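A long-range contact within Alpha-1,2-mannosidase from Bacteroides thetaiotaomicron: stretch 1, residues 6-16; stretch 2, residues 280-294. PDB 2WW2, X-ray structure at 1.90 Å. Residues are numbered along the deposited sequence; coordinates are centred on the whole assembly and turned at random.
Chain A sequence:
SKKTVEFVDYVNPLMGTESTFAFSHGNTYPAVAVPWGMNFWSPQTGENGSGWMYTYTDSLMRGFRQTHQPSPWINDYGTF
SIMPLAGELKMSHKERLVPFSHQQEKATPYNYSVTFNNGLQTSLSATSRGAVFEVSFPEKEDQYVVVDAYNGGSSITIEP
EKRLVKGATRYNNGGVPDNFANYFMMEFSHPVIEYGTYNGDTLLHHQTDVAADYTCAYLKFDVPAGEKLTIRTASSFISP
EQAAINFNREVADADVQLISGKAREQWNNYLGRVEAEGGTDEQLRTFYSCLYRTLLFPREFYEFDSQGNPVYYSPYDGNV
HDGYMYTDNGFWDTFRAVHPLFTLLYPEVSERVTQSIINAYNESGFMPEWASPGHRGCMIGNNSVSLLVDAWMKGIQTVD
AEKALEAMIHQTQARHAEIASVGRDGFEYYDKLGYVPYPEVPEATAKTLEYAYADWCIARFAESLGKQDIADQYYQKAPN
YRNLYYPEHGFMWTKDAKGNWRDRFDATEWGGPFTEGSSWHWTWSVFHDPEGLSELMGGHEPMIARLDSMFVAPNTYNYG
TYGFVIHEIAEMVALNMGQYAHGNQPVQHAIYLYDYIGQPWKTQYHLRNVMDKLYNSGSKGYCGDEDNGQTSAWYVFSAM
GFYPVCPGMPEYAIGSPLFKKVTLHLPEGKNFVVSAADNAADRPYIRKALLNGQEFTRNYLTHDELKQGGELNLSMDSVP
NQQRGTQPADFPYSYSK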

# COMPACT_ATOMS: atom_id res chain seq x y z
N GLU A 6 -29.56 31.35 -11.78
CA GLU A 6 -28.99 32.22 -10.77
C GLU A 6 -27.94 31.45 -9.97
O GLU A 6 -27.92 30.22 -10.01
CB GLU A 6 -30.10 32.72 -9.82
CG GLU A 6 -31.20 33.57 -10.51
CD GLU A 6 -30.80 35.04 -10.64
OE1 GLU A 6 -29.61 35.38 -10.37
OE2 GLU A 6 -31.64 35.87 -11.02
N PHE A 7 -27.09 32.15 -9.22
CA PHE A 7 -26.02 31.47 -8.51
C PHE A 7 -26.52 30.38 -7.56
O PHE A 7 -25.92 29.29 -7.50
CB PHE A 7 -25.12 32.48 -7.79
CG PHE A 7 -24.27 33.28 -8.75
CD1 PHE A 7 -23.71 32.66 -9.86
CD2 PHE A 7 -24.09 34.62 -8.57
CE1 PHE A 7 -22.94 33.39 -10.77
CE2 PHE A 7 -23.34 35.36 -9.47
CZ PHE A 7 -22.76 34.75 -10.57
N VAL A 8 -27.64 30.62 -6.88
CA VAL A 8 -28.14 29.61 -5.92
C VAL A 8 -28.62 28.35 -6.65
O VAL A 8 -28.63 27.27 -6.07
CB VAL A 8 -29.25 30.18 -4.98
CG1 VAL A 8 -30.56 30.32 -5.75
CG2 VAL A 8 -29.45 29.28 -3.75
N ASP A 9 -28.99 28.49 -7.92
CA ASP A 9 -29.42 27.33 -8.73
C ASP A 9 -28.29 26.32 -8.95
O ASP A 9 -28.53 25.15 -9.28
CB ASP A 9 -29.97 27.77 -10.11
CG ASP A 9 -31.24 28.59 -9.99
OD1 ASP A 9 -32.03 28.32 -9.07
OD2 ASP A 9 -31.47 29.49 -10.83
N TYR A 10 -27.05 26.76 -8.78
CA TYR A 10 -25.91 25.86 -8.92
C TYR A 10 -25.64 25.05 -7.64
O TYR A 10 -24.87 24.08 -7.66
CB TYR A 10 -24.66 26.65 -9.30
CG TYR A 10 -24.72 27.20 -10.71
CD1 TYR A 10 -24.76 26.33 -11.81
CD2 TYR A 10 -24.74 28.56 -10.94
CE1 TYR A 10 -24.81 26.82 -13.12
CE2 TYR A 10 -24.81 29.06 -12.26
CZ TYR A 10 -24.84 28.17 -13.33
OH TYR A 10 -24.90 28.64 -14.62
N VAL A 11 -26.28 25.42 -6.53
CA VAL A 11 -25.92 24.82 -5.24
C VAL A 11 -26.55 23.44 -5.06
O VAL A 11 -27.76 23.29 -5.17
CB VAL A 11 -26.33 25.71 -4.05
CG1 VAL A 11 -26.08 25.00 -2.70
CG2 VAL A 11 -25.57 27.04 -4.11
N ASN A 12 -25.71 22.45 -4.73
CA ASN A 12 -26.21 21.12 -4.35
C ASN A 12 -25.86 20.86 -2.90
O ASN A 12 -24.70 20.56 -2.60
CB ASN A 12 -25.57 20.04 -5.22
CG ASN A 12 -26.03 18.64 -4.82
OD1 ASN A 12 -27.01 18.49 -4.08
ND2 ASN A 12 -25.35 17.63 -5.31
N PRO A 13 -26.84 20.99 -1.99
CA PRO A 13 -26.59 20.78 -0.55
C PRO A 13 -26.25 19.33 -0.25
O PRO A 13 -25.79 19.02 0.85
CB PRO A 13 -27.92 21.15 0.10
CG PRO A 13 -28.64 22.04 -0.92
CD PRO A 13 -28.23 21.39 -2.25
N LEU A 14 -26.47 18.44 -1.21
CA LEU A 14 -26.06 17.04 -1.03
C LEU A 14 -24.67 16.71 -1.57
O LEU A 14 -24.25 15.55 -1.54
CB LEU A 14 -27.06 16.12 -1.70
CG LEU A 14 -28.40 16.08 -0.99
CD1 LEU A 14 -29.44 15.33 -1.82
CD2 LEU A 14 -28.24 15.46 0.40
N MET A 15 -23.95 17.72 -2.06
CA MET A 15 -22.60 17.49 -2.56
C MET A 15 -21.75 16.85 -1.48
O MET A 15 -21.67 17.38 -0.37
CB MET A 15 -21.93 18.79 -2.99
CG MET A 15 -20.44 18.62 -3.31
SD MET A 15 -19.64 20.10 -3.92
CE MET A 15 -17.90 19.69 -3.71
N GLY A 16 -21.11 15.74 -1.80
CA GLY A 16 -20.24 15.05 -0.83
C GLY A 16 -20.99 14.37 0.32
O GLY A 16 -20.38 13.89 1.28
N THR A 280 -17.63 25.23 -16.99
CA THR A 280 -18.70 24.25 -17.26
C THR A 280 -19.79 24.33 -16.17
O THR A 280 -19.56 24.86 -15.09
CB THR A 280 -18.16 22.81 -17.28
OG1 THR A 280 -17.67 22.48 -15.99
CG2 THR A 280 -17.01 22.64 -18.33
N ASP A 281 -20.99 23.82 -16.46
CA ASP A 281 -22.02 23.73 -15.41
C ASP A 281 -21.49 22.95 -14.21
O ASP A 281 -21.78 23.28 -13.06
CB ASP A 281 -23.28 23.05 -15.95
CG ASP A 281 -24.06 23.94 -16.87
OD1 ASP A 281 -23.81 25.17 -16.87
OD2 ASP A 281 -24.93 23.41 -17.60
N GLU A 282 -20.72 21.91 -14.47
CA GLU A 282 -20.20 21.12 -13.34
C GLU A 282 -19.26 21.95 -12.44
O GLU A 282 -19.33 21.88 -11.19
CB GLU A 282 -19.52 19.86 -13.88
CG GLU A 282 -18.72 19.09 -12.86
CD GLU A 282 -19.56 18.45 -11.77
OE1 GLU A 282 -20.80 18.45 -11.84
OE2 GLU A 282 -18.94 17.95 -10.80
N GLN A 283 -18.39 22.74 -13.06
CA GLN A 283 -17.52 23.65 -12.31
C GLN A 283 -18.30 24.71 -11.52
O GLN A 283 -17.98 25.01 -10.38
CB GLN A 283 -16.52 24.32 -13.27
CG GLN A 283 -15.46 23.34 -13.84
CD GLN A 283 -14.56 23.98 -14.89
OE1 GLN A 283 -15.01 24.79 -15.71
NE2 GLN A 283 -13.28 23.60 -14.89
N LEU A 284 -19.31 25.31 -12.15
CA LEU A 284 -20.14 26.30 -11.47
C LEU A 284 -20.87 25.64 -10.28
O LEU A 284 -20.98 26.22 -9.20
CB LEU A 284 -21.15 26.90 -12.47
CG LEU A 284 -20.51 27.76 -13.58
CD1 LEU A 284 -21.45 28.05 -14.75
CD2 LEU A 284 -20.04 29.08 -12.98
N ARG A 285 -21.40 24.45 -10.48
CA ARG A 285 -22.04 23.73 -9.36
C ARG A 285 -21.06 23.45 -8.23
O ARG A 285 -21.39 23.61 -7.05
CB ARG A 285 -22.70 22.44 -9.85
CG ARG A 285 -23.91 22.75 -10.75
CD ARG A 285 -24.67 21.51 -11.09
NE ARG A 285 -23.83 20.50 -11.70
CZ ARG A 285 -23.95 20.10 -12.96
NH1 ARG A 285 -24.89 20.62 -13.75
NH2 ARG A 285 -23.12 19.16 -13.44
N THR A 286 -19.85 23.04 -8.57
CA THR A 286 -18.87 22.71 -7.53
C THR A 286 -18.54 23.97 -6.75
O THR A 286 -18.59 23.99 -5.53
CB THR A 286 -17.61 22.09 -8.14
OG1 THR A 286 -17.98 20.95 -8.93
CG2 THR A 286 -16.65 21.61 -7.03
N PHE A 287 -18.23 25.04 -7.48
CA PHE A 287 -17.85 26.31 -6.88
C PHE A 287 -18.93 26.89 -5.95
O PHE A 287 -18.66 27.25 -4.81
CB PHE A 287 -17.53 27.33 -7.99
CG PHE A 287 -17.06 28.67 -7.48
CD1 PHE A 287 -15.75 28.83 -7.00
CD2 PHE A 287 -17.91 29.77 -7.50
CE1 PHE A 287 -15.32 30.06 -6.53
CE2 PHE A 287 -17.48 31.01 -7.04
CZ PHE A 287 -16.19 31.16 -6.55
N TYR A 288 -20.16 27.00 -6.46
CA TYR A 288 -21.21 27.61 -5.64
C TYR A 288 -21.69 26.70 -4.52
O TYR A 288 -22.09 27.19 -3.48
CB TYR A 288 -22.37 28.13 -6.53
CG TYR A 288 -21.90 29.40 -7.21
CD1 TYR A 288 -21.65 30.55 -6.46
CD2 TYR A 288 -21.63 29.43 -8.58
CE1 TYR A 288 -21.18 31.72 -7.05
CE2 TYR A 288 -21.14 30.59 -9.18
CZ TYR A 288 -20.92 31.74 -8.40
OH TYR A 288 -20.44 32.90 -8.97
N SER A 289 -21.64 25.40 -4.72
CA SER A 289 -21.91 24.47 -3.61
C SER A 289 -20.89 24.63 -2.49
O SER A 289 -21.26 24.71 -1.32
CB SER A 289 -21.93 23.03 -4.11
OG SER A 289 -22.98 22.83 -5.07
N CYS A 290 -19.60 24.69 -2.85
CA CYS A 290 -18.57 24.93 -1.83
C CYS A 290 -18.77 26.28 -1.16
O CYS A 290 -18.57 26.40 0.06
CB CYS A 290 -17.15 24.86 -2.45
SG CYS A 290 -16.67 23.19 -2.94
N LEU A 291 -19.17 27.30 -1.93
CA LEU A 291 -19.36 28.62 -1.34
C LEU A 291 -20.55 28.58 -0.37
O LEU A 291 -20.49 29.11 0.75
CB LEU A 291 -19.54 29.71 -2.42
CG LEU A 291 -19.69 31.17 -1.96
CD1 LEU A 291 -18.51 31.61 -1.03
CD2 LEU A 291 -19.84 32.12 -3.14
N TYR A 292 -21.65 27.95 -0.79
CA TYR A 292 -22.80 27.79 0.11
C TYR A 292 -22.38 27.15 1.43
O TYR A 292 -22.74 27.64 2.51
CB TYR A 292 -23.88 26.94 -0.58
CG TYR A 292 -24.68 26.01 0.30
CD1 TYR A 292 -25.79 26.48 1.00
CD2 TYR A 292 -24.36 24.66 0.39
CE1 TYR A 292 -26.56 25.61 1.80
CE2 TYR A 292 -25.12 23.78 1.18
CZ TYR A 292 -26.22 24.27 1.88
OH TYR A 292 -26.96 23.42 2.66
N ARG A 293 -21.60 26.08 1.34
CA ARG A 293 -21.17 25.35 2.53
C ARG A 293 -20.35 26.29 3.40
O ARG A 293 -20.42 26.24 4.63
CB ARG A 293 -20.36 24.10 2.12
CG ARG A 293 -20.12 23.09 3.25
CD ARG A 293 -19.35 21.83 2.78
NE ARG A 293 -19.08 20.92 3.89
CZ ARG A 293 -19.47 19.65 3.95
NH1 ARG A 293 -19.16 18.91 5.01
NH2 ARG A 293 -20.14 19.10 2.94
N THR A 294 -19.59 27.17 2.77
CA THR A 294 -18.71 28.06 3.51
C THR A 294 -19.47 29.18 4.25
O THR A 294 -18.99 29.70 5.26
CB THR A 294 -17.67 28.69 2.56
OG1 THR A 294 -16.90 27.64 1.93
CG2 THR A 294 -16.77 29.62 3.31
O HOH W 1 -25.91 26.81 -16.32
O HOH W 2 -21.62 19.98 0.77

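The apolar centre of the contact is built from aromatic rings and the aliphatic groups laid against them. Val11 places CG1 over one face of the Tyr292 ring, 3.8 Å from its centroid, while its CG2 lies 4.2 Å from Tyr288 CB. Tyr288 also meets Phe7: the two ring planes lie 23° apart with centroids separated by 4.4 Å, but they are slid so far that the rings barely overlap, and Tyr288 OH comes to rest over the Phe7 face, 3.1 Å from Phe7 CE1. Tyr10 points toward the helix and receives Leu284 CB over one face, 3.7 Å from the ring centroid. Farther along, Met15, extended with all three chi angles t, reaches the helix with SD 3.7 Å from Ser289 CB and CE 3.8 Å from Cys290 SG.

One direct hydrogen bond joins the stretches, from Asn12 N to Ser289 OG (2.8 Å, 169°). Because Ser289 OG donates to Arg285 O (2.7 Å) within its own helix, the hydroxyl links the loop backbone to a helical carbonyl. Nearby, Tyr10 O approaches Arg285 CA at 3.3 Å in a CA-H...O contact.

At the polar edge, water takes over. One molecule bridges Tyr10 OH and Asp281 OD1, 2.7 Å from each; another donates to Met15 O and accepts from Arg293 NH2, both at 2.8 Å.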